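Local structure of ssDNA binding protein (Aeropyrum pernix, 4PSN) at residues Glu120-Thr125 and Ile141-Ser146; Ile72-Glu77 and Phe85-Leu90; Lys66-Arg71 and Val92-Arg97. The protein binds single-stranded DNA, probably entrapping it in a system of tunnels between its subunits. All coordinates share one frame; numbering follows the deposited sequence.

Contact 1. Residues Glu120-Thr125 and Ile141-Ser146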
loop_
_atom_site.group_PDB
_atom_site.type_symbol
_atom_site.label_atom_id
_atom_site.label_comp_id
_atom_site.label_asym_id
_atom_site.label_seq_id
_atom_site.Cartn_x
_atom_site.Cartn_y
_atom_site.Cartn_z
ATOM N N GLU C 120 -8.130 -32.718 -6.412
ATOM C CA GLU C 120 -7.811 -33.518 -5.241
ATOM C C GLU C 120 -8.191 -32.861 -3.913
ATOM O O GLU C 120 -7.822 -31.730 -3.620
ATOM C CB GLU C 120 -6.337 -33.903 -5.239
ATOM C CG GLU C 120 -6.029 -35.090 -4.349
ATOM C CD GLU C 120 -4.550 -35.406 -4.285
ATOM O OE1 GLU C 120 -3.777 -34.797 -5.056
ATOM O OE2 GLU C 120 -4.164 -36.265 -3.461
ATOM N N GLU C 121 -8.926 -33.613 -3.111
ATOM C CA GLU C 121 -9.280 -33.234 -1.755
ATOM C C GLU C 121 -8.010 -33.093 -0.908
ATOM O O GLU C 121 -7.070 -33.873 -1.068
ATOM C CB GLU C 121 -10.178 -34.334 -1.199
ATOM C CG GLU C 121 -10.716 -34.135 0.186
ATOM C CD GLU C 121 -11.694 -35.233 0.551
ATOM O OE1 GLU C 121 -11.278 -36.219 1.201
ATOM O OE2 GLU C 121 -12.881 -35.108 0.178
ATOM N N ILE C 122 -7.951 -32.078 -0.044
ATOM C CA ILE C 122 -6.803 -31.946 0.860
ATOM C C ILE C 122 -6.893 -33.053 1.926
ATOM O O ILE C 122 -7.940 -33.228 2.548
ATOM C CB ILE C 122 -6.782 -30.591 1.600
ATOM C CG1 ILE C 122 -6.816 -29.428 0.606
ATOM C CG2 ILE C 122 -5.529 -30.505 2.500
ATOM C CD1 ILE C 122 -7.069 -28.076 1.250
ATOM N N ARG C 123 -5.814 -33.797 2.126
ATOM C CA ARG C 123 -5.830 -34.876 3.115
ATOM C C ARG C 123 -5.247 -34.417 4.445
ATOM O O ARG C 123 -4.054 -34.187 4.545
ATOM C CB ARG C 123 -5.051 -36.100 2.618
ATOM C CG ARG C 123 -5.270 -37.345 3.488
ATOM C CD ARG C 123 -6.615 -37.992 3.256
ATOM N NE ARG C 123 -6.947 -38.926 4.341
ATOM C CZ ARG C 123 -8.138 -39.483 4.515
ATOM N NH1 ARG C 123 -9.131 -39.193 3.673
ATOM N NH2 ARG C 123 -8.350 -40.308 5.545
ATOM N N PHE C 124 -6.095 -34.312 5.462
ATOM C CA PHE C 124 -5.662 -33.944 6.795
ATOM C C PHE C 124 -5.602 -35.193 7.669
ATOM O O PHE C 124 -6.283 -36.189 7.400
ATOM C CB PHE C 124 -6.645 -32.929 7.420
ATOM C CG PHE C 124 -6.698 -31.595 6.691
ATOM C CD1 PHE C 124 -5.669 -30.671 6.830
ATOM C CD2 PHE C 124 -7.777 -31.270 5.874
ATOM C CE1 PHE C 124 -5.708 -29.438 6.177
ATOM C CE2 PHE C 124 -7.820 -30.039 5.201
ATOM C CZ PHE C 124 -6.781 -29.123 5.353
ATOM N N THR C 125 -4.778 -35.140 8.710
ATOM C CA THR C 125 -4.796 -36.149 9.770
ATOM C C THR C 125 -5.098 -35.431 11.096
ATOM O O THR C 125 -5.086 -34.214 11.151
ATOM C CB THR C 125 -3.457 -36.903 9.853
ATOM O OG1 THR C 125 -2.403 -35.988 10.187
ATOM C CG2 THR C 125 -3.130 -37.596 8.505
ATOM N N ILE C 141 -5.380 -30.722 14.150
ATOM C CA ILE C 141 -5.360 -31.087 12.738
ATOM C C ILE C 141 -3.955 -30.870 12.193
ATOM O O ILE C 141 -3.324 -29.865 12.488
ATOM C CB ILE C 141 -6.353 -30.244 11.934
ATOM C CG1 ILE C 141 -7.764 -30.368 12.526
ATOM C CG2 ILE C 141 -6.379 -30.693 10.484
ATOM C CD1 ILE C 141 -8.784 -29.440 11.860
HETATM N N MSE C 142 -3.474 -31.824 11.402
HETATM C CA MSE C 142 -2.166 -31.756 10.786
HETATM C C MSE C 142 -2.253 -31.873 9.276
HETATM O O MSE C 142 -3.144 -32.525 8.744
HETATM C CB MSE C 142 -1.361 -32.945 11.277
HETATM C CG MSE C 142 -2.091 -33.649 12.367
HETATM SE SE MSE C 142 -1.187 -33.327 14.017
HETATM C CE MSE C 142 0.166 -34.664 13.726
ATOM N N TYR C 143 -1.288 -31.260 8.608
ATOM C CA TYR C 143 -1.109 -31.361 7.176
ATOM C C TYR C 143 0.406 -31.530 6.985
ATOM O O TYR C 143 1.193 -30.767 7.551
ATOM C CB TYR C 143 -1.603 -30.089 6.464
ATOM C CG TYR C 143 -1.582 -30.258 4.967
ATOM C CD1 TYR C 143 -2.327 -31.270 4.373
ATOM C CD2 TYR C 143 -0.779 -29.458 4.149
ATOM C CE1 TYR C 143 -2.305 -31.468 3.015
ATOM C CE2 TYR C 143 -0.751 -29.651 2.760
ATOM C CZ TYR C 143 -1.528 -30.663 2.210
ATOM O OH TYR C 143 -1.544 -30.907 0.864
ATOM N N ARG C 144 0.813 -32.544 6.228
ATOM C CA ARG C 144 2.241 -32.823 6.042
ATOM C C ARG C 144 2.946 -33.065 7.389
ATOM O O ARG C 144 4.101 -32.701 7.556
ATOM C CB ARG C 144 2.934 -31.663 5.278
ATOM C CG ARG C 144 2.257 -31.281 3.965
ATOM C CD ARG C 144 3.026 -30.209 3.177
ATOM N NE ARG C 144 4.209 -30.735 2.480
ATOM C CZ ARG C 144 5.467 -30.545 2.875
ATOM N NH1 ARG C 144 6.461 -31.058 2.166
ATOM N NH2 ARG C 144 5.739 -29.848 3.974
ATOM N N GLY C 145 2.248 -33.663 8.350
ATOM C CA GLY C 145 2.834 -33.953 9.654
ATOM C C GLY C 145 2.949 -32.778 10.626
ATOM O O GLY C 145 3.330 -32.948 11.777
ATOM N N SER C 146 2.598 -31.581 10.177
ATOM C CA SER C 146 2.749 -30.379 10.986
ATOM C C SER C 146 1.376 -29.906 11.519
ATOM O O SER C 146 0.367 -30.075 10.842
ATOM C CB SER C 146 3.404 -29.303 10.101
ATOM O OG SER C 146 3.966 -28.269 10.865
HETATM O O HOH W 1 -1.588 -34.657 5.505
HETATM O O HOH W 2 -0.643 -34.964 8.360
#
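M142 N donates to T125 O at 2.9 Å, and T125 N returns a bond to M142 O at 3.1 Å. The first of these is nearly straight, with 172° at the hydrogen. T125 and M142, a selenomethionine, thus form an antiparallel hydrogen-bonded pair. The CA-H of F124 also reaches M142 O, a weaker contact. The same oxygen lies at the edge of the F124 ring, near its plane. T125 OG1 lies between its own backbone N and carbonyl carbon (chi1 63°). There it touches M142 CG at 3.2 Å, and the two side chains cross at about a right angle.

Two waters carry the contact on to the type I' turn from Y143 to S146. One donates to R123 O at 2.7 Å and accepts from R144 N. The other joins T125 OG1 to G145 N.

The rest of the contact is mainly apolar. I122 CG2 touches Y143 CE1 at 3.4 Å and also lies over one face of the F124 ring, toward its rim. R123 O comes to the edge of the Y143 ring. F124 CD1 rests on I141 CG2 at 3.7 Å. The rings of F124 and Y143 meet obliquely, with planes 58° apart.

Y143 OH is hydrogen-bonded to E56 of the second subunit. Helix 186-198 packs on F124 through V194 and F198, and S195 OG of that helix bonds to F124 N. Here the chain, coming from helix 100-113, enters the antiparallel sheet of the C-terminal domain. The contact closes the open end of the beta hairpin of strands 125-131 and 137-143, the first of which is outermost within this chain.

Contact 2. Residues Ile72-Glu77 and Phe85-Leu90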
loop_
_atom_site.group_PDB
_atom_site.type_symbol
_atom_site.label_atom_id
_atom_site.label_comp_id
_atom_site.label_asym_id
_atom_site.label_seq_id
_atom_site.Cartn_x
_atom_site.Cartn_y
_atom_site.Cartn_z
ATOM N N ILE C 72 13.838 -2.065 6.235
ATOM C CA ILE C 72 14.658 -1.245 7.116
ATOM C C ILE C 72 13.779 -0.484 8.070
ATOM O O ILE C 72 12.691 -0.054 7.715
ATOM C CB ILE C 72 15.486 -0.205 6.291
ATOM C CG1 ILE C 72 16.355 -0.928 5.264
ATOM C CG2 ILE C 72 16.346 0.657 7.205
ATOM C CD1 ILE C 72 17.034 -0.024 4.293
ATOM N N GLN C 73 14.244 -0.336 9.297
ATOM C CA GLN C 73 13.528 0.469 10.252
ATOM C C GLN C 73 14.539 1.111 11.174
ATOM O O GLN C 73 15.591 0.530 11.470
ATOM C CB GLN C 73 12.492 -0.362 11.023
ATOM C CG GLN C 73 13.053 -1.378 11.981
ATOM C CD GLN C 73 11.980 -1.908 12.928
ATOM O OE1 GLN C 73 11.032 -2.567 12.493
ATOM N NE2 GLN C 73 12.112 -1.595 14.229
ATOM N N ILE C 74 14.244 2.334 11.588
ATOM C CA ILE C 74 15.098 3.033 12.538
ATOM C C ILE C 74 14.251 4.073 13.249
ATOM O O ILE C 74 13.394 4.696 12.630
ATOM C CB ILE C 74 16.278 3.700 11.817
ATOM C CG1 ILE C 74 17.234 4.361 12.809
ATOM C CG2 ILE C 74 15.772 4.703 10.768
ATOM C CD1 ILE C 74 18.478 4.954 12.096
ATOM N N ASP C 75 14.453 4.229 14.551
ATOM C CA ASP C 75 13.686 5.209 15.309
ATOM C C ASP C 75 14.283 6.598 15.112
ATOM O O ASP C 75 15.470 6.734 14.788
ATOM C CB ASP C 75 13.675 4.868 16.809
ATOM C CG ASP C 75 12.914 3.571 17.131
ATOM O OD1 ASP C 75 12.232 3.004 16.247
ATOM O OD2 ASP C 75 12.999 3.129 18.296
ATOM N N TYR C 76 13.468 7.633 15.313
ATOM C CA TYR C 76 13.975 9.006 15.259
ATOM C C TYR C 76 13.232 9.934 16.200
ATOM O O TYR C 76 12.086 9.679 16.593
ATOM C CB TYR C 76 13.951 9.585 13.832
ATOM C CG TYR C 76 12.564 9.748 13.260
ATOM C CD1 TYR C 76 11.851 10.923 13.438
ATOM C CD2 TYR C 76 11.966 8.722 12.542
ATOM C CE1 TYR C 76 10.579 11.071 12.921
ATOM C CE2 TYR C 76 10.696 8.867 12.008
ATOM C CZ TYR C 76 10.005 10.042 12.207
ATOM O OH TYR C 76 8.740 10.184 11.689
ATOM N N GLU C 77 13.912 11.017 16.547
ATOM C CA GLU C 77 13.410 12.001 17.475
ATOM C C GLU C 77 13.352 13.338 16.757
ATOM O O GLU C 77 14.319 13.771 16.133
ATOM C CB GLU C 77 14.343 12.086 18.681
ATOM C CG GLU C 77 14.013 13.174 19.687
ATOM C CD GLU C 77 14.946 13.148 20.894
ATOM O OE1 GLU C 77 16.115 12.726 20.740
ATOM O OE2 GLU C 77 14.507 13.537 21.999
ATOM N N PHE C 85 18.296 10.676 14.198
ATOM C CA PHE C 85 18.084 9.234 14.135
ATOM C C PHE C 85 18.805 8.526 15.277
ATOM O O PHE C 85 19.891 8.936 15.678
ATOM C CB PHE C 85 18.573 8.671 12.796
ATOM C CG PHE C 85 17.788 9.148 11.620
ATOM C CD1 PHE C 85 16.516 8.662 11.380
ATOM C CD2 PHE C 85 18.324 10.078 10.742
ATOM C CE1 PHE C 85 15.782 9.101 10.298
ATOM C CE2 PHE C 85 17.601 10.525 9.656
ATOM C CZ PHE C 85 16.326 10.040 9.428
ATOM N N ASP C 86 18.197 7.469 15.812
ATOM C CA ASP C 86 18.863 6.665 16.823
ATOM C C ASP C 86 19.408 5.403 16.189
ATOM O O ASP C 86 18.678 4.441 15.977
ATOM C CB ASP C 86 17.925 6.299 17.971
ATOM C CG ASP C 86 18.653 5.576 19.102
ATOM O OD1 ASP C 86 19.752 5.035 18.851
ATOM O OD2 ASP C 86 18.130 5.544 20.237
ATOM N N PHE C 87 20.701 5.388 15.897
ATOM C CA PHE C 87 21.232 4.265 15.144
ATOM C C PHE C 87 21.318 2.964 15.932
ATOM O O PHE C 87 21.473 1.901 15.342
ATOM C CB PHE C 87 22.539 4.624 14.446
ATOM C CG PHE C 87 22.353 5.538 13.263
ATOM C CD1 PHE C 87 22.039 5.024 12.020
ATOM C CD2 PHE C 87 22.480 6.911 13.399
ATOM C CE1 PHE C 87 21.864 5.868 10.920
ATOM C CE2 PHE C 87 22.310 7.757 12.311
ATOM C CZ PHE C 87 21.999 7.235 11.069
ATOM N N SER C 88 21.172 3.039 17.252
ATOM C CA SER C 88 21.076 1.830 18.070
ATOM C C SER C 88 19.747 1.099 17.832
ATOM O O SER C 88 19.556 -0.026 18.294
ATOM C CB SER C 88 21.246 2.142 19.562
ATOM O OG SER C 88 20.064 2.698 20.118
ATOM N N THR C 89 18.828 1.730 17.104
ATOM C CA THR C 89 17.555 1.076 16.808
ATOM C C THR C 89 17.466 0.658 15.354
ATOM O O THR C 89 16.420 0.212 14.887
ATOM C CB THR C 89 16.366 1.990 17.108
ATOM O OG1 THR C 89 16.386 3.095 16.196
ATOM C CG2 THR C 89 16.441 2.504 18.552
ATOM N N LEU C 90 18.563 0.811 14.630
ATOM C CA LEU C 90 18.563 0.460 13.221
ATOM C C LEU C 90 18.426 -1.049 13.075
ATOM O O LEU C 90 19.155 -1.810 13.701
ATOM C CB LEU C 90 19.847 0.945 12.540
ATOM C CG LEU C 90 20.003 0.462 11.099
ATOM C CD1 LEU C 90 18.903 1.033 10.220
ATOM C CD2 LEU C 90 21.388 0.828 10.558
HETATM O O HOH W 3 13.700 0.681 15.083
#
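The I74 side chain reaches five residues of the 85-90 segment. Its CB faces L90 CD1 at 4.1 Å. CG1 is anti to the backbone N (chi1 -176°), where it meets D86 O at 3.5 Å and lies close to T89 OG1. CG2 approaches F85 CD1. CD1, at the tip, sits over one face of the F87 ring, 4.0 Å from the centroid, in a CH-pi contact. The same methyl touches F85 CB.

Polar groups lie next to this apolar chain. D75 N donates to T89 OG1 at 2.8 Å. T89 OG1 in turn donates to D86 O at 2.7 Å, in the carbonyl plane. D86 O also accepts from T89 N, so two donors of one residue hold it. D86 N bonds to D75 O at 3.0 Å, nearly straight at 176°. At F87 to T89 the chain turns a corner through two overlapping type I turns. D86 OD1 accepts from both S88 N and S88 OG, and the bond from S88 N makes an Asx turn.

A water donates to D75 OD1 and T89 O and accepts from Q73 NE2. D75 OD1 is also bonded to T6 of the neighbouring strand, and Q73 NE2 to D31 of a third subunit. Helix 40-61 covers F85 and F87 through L50.

T89 therefore does with its hydroxyl what a strand does with its backbone. It accepts the N-H of D75 at the corner, and by donating its own hydrogen bond to D86 O it ties strand 69-78 to the turn. The hydroxyl is used as donor and acceptor at once, beside the apolar I74.

Contact 3. Residues Lys66-Arg71 and Val92-Arg97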
loop_
_atom_site.group_PDB
_atom_site.type_symbol
_atom_site.label_atom_id
_atom_site.label_comp_id
_atom_site.label_asym_id
_atom_site.label_seq_id
_atom_site.Cartn_x
_atom_site.Cartn_y
_atom_site.Cartn_z
ATOM N N LYS C 66 21.211 -5.207 -6.274
ATOM C CA LYS C 66 20.133 -4.255 -6.501
ATOM C C LYS C 66 18.762 -4.941 -6.635
ATOM O O LYS C 66 17.725 -4.308 -6.435
ATOM C CB LYS C 66 20.432 -3.343 -7.698
ATOM C CG LYS C 66 20.465 -4.038 -9.047
ATOM C CD LYS C 66 21.423 -3.323 -10.016
ATOM C CE LYS C 66 21.687 -4.175 -11.267
ATOM N NZ LYS C 66 22.821 -3.673 -12.105
ATOM N N LEU C 67 18.768 -6.238 -6.945
ATOM C CA LEU C 67 17.531 -6.989 -7.147
ATOM C C LEU C 67 17.140 -7.850 -5.940
ATOM O O LEU C 67 16.173 -8.614 -5.986
ATOM C CB LEU C 67 17.642 -7.858 -8.400
ATOM C CG LEU C 67 17.647 -7.066 -9.708
ATOM C CD1 LEU C 67 17.830 -7.997 -10.900
ATOM C CD2 LEU C 67 16.356 -6.271 -9.824
ATOM N N ASP C 68 17.896 -7.738 -4.861
ATOM C CA ASP C 68 17.505 -8.404 -3.632
ATOM C C ASP C 68 16.384 -7.592 -2.967
ATOM O O ASP C 68 16.003 -6.528 -3.460
ATOM C CB ASP C 68 18.698 -8.525 -2.694
ATOM C CG ASP C 68 19.719 -9.535 -3.169
ATOM O OD1 ASP C 68 19.396 -10.434 -3.993
ATOM O OD2 ASP C 68 20.855 -9.435 -2.676
ATOM N N VAL C 69 15.845 -8.100 -1.866
ATOM C CA VAL C 69 14.791 -7.394 -1.138
ATOM C C VAL C 69 15.328 -7.028 0.244
ATOM O O VAL C 69 16.058 -7.803 0.849
ATOM C CB VAL C 69 13.539 -8.265 -1.009
ATOM C CG1 VAL C 69 12.549 -7.673 -0.002
ATOM C CG2 VAL C 69 12.879 -8.448 -2.376
ATOM N N VAL C 70 15.000 -5.834 0.725
ATOM C CA VAL C 70 15.411 -5.405 2.051
ATOM C C VAL C 70 14.219 -4.838 2.796
ATOM O O VAL C 70 13.193 -4.536 2.201
ATOM C CB VAL C 70 16.476 -4.303 1.986
ATOM C CG1 VAL C 70 17.799 -4.859 1.451
ATOM C CG2 VAL C 70 15.974 -3.139 1.123
ATOM N N ARG C 71 14.362 -4.685 4.100
ATOM C CA ARG C 71 13.349 -4.025 4.907
ATOM C C ARG C 71 14.128 -3.340 6.007
ATOM O O ARG C 71 14.985 -3.956 6.635
ATOM C CB ARG C 71 12.361 -5.040 5.499
ATOM C CG ARG C 71 11.255 -4.404 6.363
ATOM C CD ARG C 71 10.028 -5.318 6.470
ATOM N NE ARG C 71 10.323 -6.521 7.246
ATOM C CZ ARG C 71 9.484 -7.550 7.406
ATOM N NH1 ARG C 71 9.862 -8.592 8.130
ATOM N NH2 ARG C 71 8.273 -7.531 6.852
ATOM N N VAL C 92 17.966 -4.013 9.949
ATOM C CA VAL C 92 17.916 -4.268 8.520
ATOM C C VAL C 92 17.696 -5.754 8.305
ATOM O O VAL C 92 18.290 -6.580 8.989
ATOM C CB VAL C 92 19.206 -3.794 7.809
ATOM C CG1 VAL C 92 19.231 -4.286 6.367
ATOM C CG2 VAL C 92 19.320 -2.266 7.846
ATOM N N GLU C 93 16.792 -6.088 7.393
ATOM C CA GLU C 93 16.596 -7.466 6.982
ATOM C C GLU C 93 16.946 -7.564 5.509
ATOM O O GLU C 93 16.758 -6.617 4.754
ATOM C CB GLU C 93 15.154 -7.907 7.224
ATOM C CG GLU C 93 14.783 -8.006 8.707
ATOM C CD GLU C 93 13.279 -7.944 8.929
ATOM O OE1 GLU C 93 12.731 -6.816 8.975
ATOM O OE2 GLU C 93 12.643 -9.019 9.039
ATOM N N LEU C 94 17.467 -8.712 5.107
ATOM C CA LEU C 94 17.852 -8.920 3.730
ATOM C C LEU C 94 17.415 -10.303 3.279
ATOM O O LEU C 94 17.520 -11.284 4.029
ATOM C CB LEU C 94 19.371 -8.756 3.575
ATOM C CG LEU C 94 20.002 -9.137 2.234
ATOM C CD1 LEU C 94 19.575 -8.176 1.145
ATOM C CD2 LEU C 94 21.540 -9.184 2.369
ATOM N N TRP C 95 16.933 -10.369 2.045
ATOM C CA TRP C 95 16.545 -11.616 1.427
ATOM C C TRP C 95 17.254 -11.665 0.079
ATOM O O TRP C 95 17.152 -10.727 -0.726
ATOM C CB TRP C 95 15.022 -11.650 1.207
ATOM C CG TRP C 95 14.144 -11.680 2.442
ATOM C CD1 TRP C 95 13.543 -12.783 2.985
ATOM C CD2 TRP C 95 13.707 -10.557 3.235
ATOM N NE1 TRP C 95 12.787 -12.422 4.082
ATOM C CE2 TRP C 95 12.864 -11.064 4.249
ATOM C CE3 TRP C 95 13.949 -9.177 3.187
ATOM C CZ2 TRP C 95 12.267 -10.241 5.218
ATOM C CZ3 TRP C 95 13.355 -8.359 4.143
ATOM C CH2 TRP C 95 12.524 -8.897 5.149
ATOM N N ARG C 96 17.975 -12.748 -0.181
ATOM C CA ARG C 96 18.718 -12.831 -1.433
ATOM C C ARG C 96 17.940 -13.521 -2.552
ATOM O O ARG C 96 17.355 -14.582 -2.360
ATOM C CB ARG C 96 20.067 -13.509 -1.206
ATOM C CG ARG C 96 20.956 -12.724 -0.263
ATOM C CD ARG C 96 22.391 -13.123 -0.426
ATOM N NE ARG C 96 23.261 -12.447 0.526
ATOM C CZ ARG C 96 23.831 -11.263 0.318
ATOM N NH1 ARG C 96 23.610 -10.599 -0.809
ATOM N NH2 ARG C 96 24.621 -10.746 1.250
ATOM N N ARG C 97 17.954 -12.908 -3.729
ATOM C CA ARG C 97 17.193 -13.410 -4.871
ATOM C C ARG C 97 17.602 -14.823 -5.318
ATOM O O ARG C 97 18.777 -15.126 -5.462
ATOM C CB ARG C 97 17.333 -12.432 -6.034
ATOM C CG ARG C 97 16.447 -12.731 -7.226
ATOM C CD ARG C 97 16.638 -11.676 -8.317
ATOM N NE ARG C 97 16.472 -12.256 -9.645
ATOM C CZ ARG C 97 17.474 -12.685 -10.409
ATOM N NH1 ARG C 97 18.731 -12.581 -9.986
ATOM N NH2 ARG C 97 17.218 -13.211 -11.602
HETATM O O HOH W 4 13.885 -4.511 9.515
#
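V69-R71 and V92-R97 pair as the base of an antiparallel beta hairpin, strands 69-78 and 83-97. V69 with W95 and R71 with E93 are hydrogen-bonded pairs, each with two backbone bonds. V70 and L94 form the non-hydrogen-bonded pair between them, and V70 CG1 touches L94 CD1 at 3.8 Å.

R71, E93, V69 and W95 share one face of the sheet. R71 and E93 lie side by side and point the same way. In a salt bridge R71 grips the carboxylate side-on: NE donates to E93 OE1 and NH1 to E93 OE2, both at 3.0 Å. Each oxygen lies close to the guanidinium plane. E93 OE1 is met from above its carboxylate plane, E93 OE2 on the syn side. W95 CH2 lies over one face of this guanidinium, and R71 CB meets the ring edge at W95 CZ3, 3.7 Å away.

The sheet runs on into the second subunit, where W95 to R97 pair with an antiparallel strand. W95 NE1 bonds to L67 O of that subunit.

Just before the ladder, D68 OD2 accepts from D65 N and makes a long salt bridge of 3.5 Å to R96 NH1. R96 is also hydrogen-bonded through NH2 to L62 O and through NH1 to K63 O. D68 OD1 accepts from R97 N at 2.9 Å, almost straight at 175°, from above the carboxylate plane.

How the contacts relate
Contacts 2 and 3 hold the same two strands, 69-78 and 83-97. Contact 2 is nested inside the loop closed by contact 3, and the two touch through I72 CG1 and V92 CG2, 4.2 Å apart. Contact 1 lies in the C-terminal domain, with its centre about 43 Å from that of contact 2 and about 33 Å from that of contact 3. Contact 2 is buried and mixes apolar packing with a threonine hydroxyl that both donates and accepts where the chain turns. Contact 3 is partly buried and relies on a regular ladder with salt bridges. Contact 1 is also partly buried and uses one beta bridge, waters and aromatic rings. All three touch the second subunit.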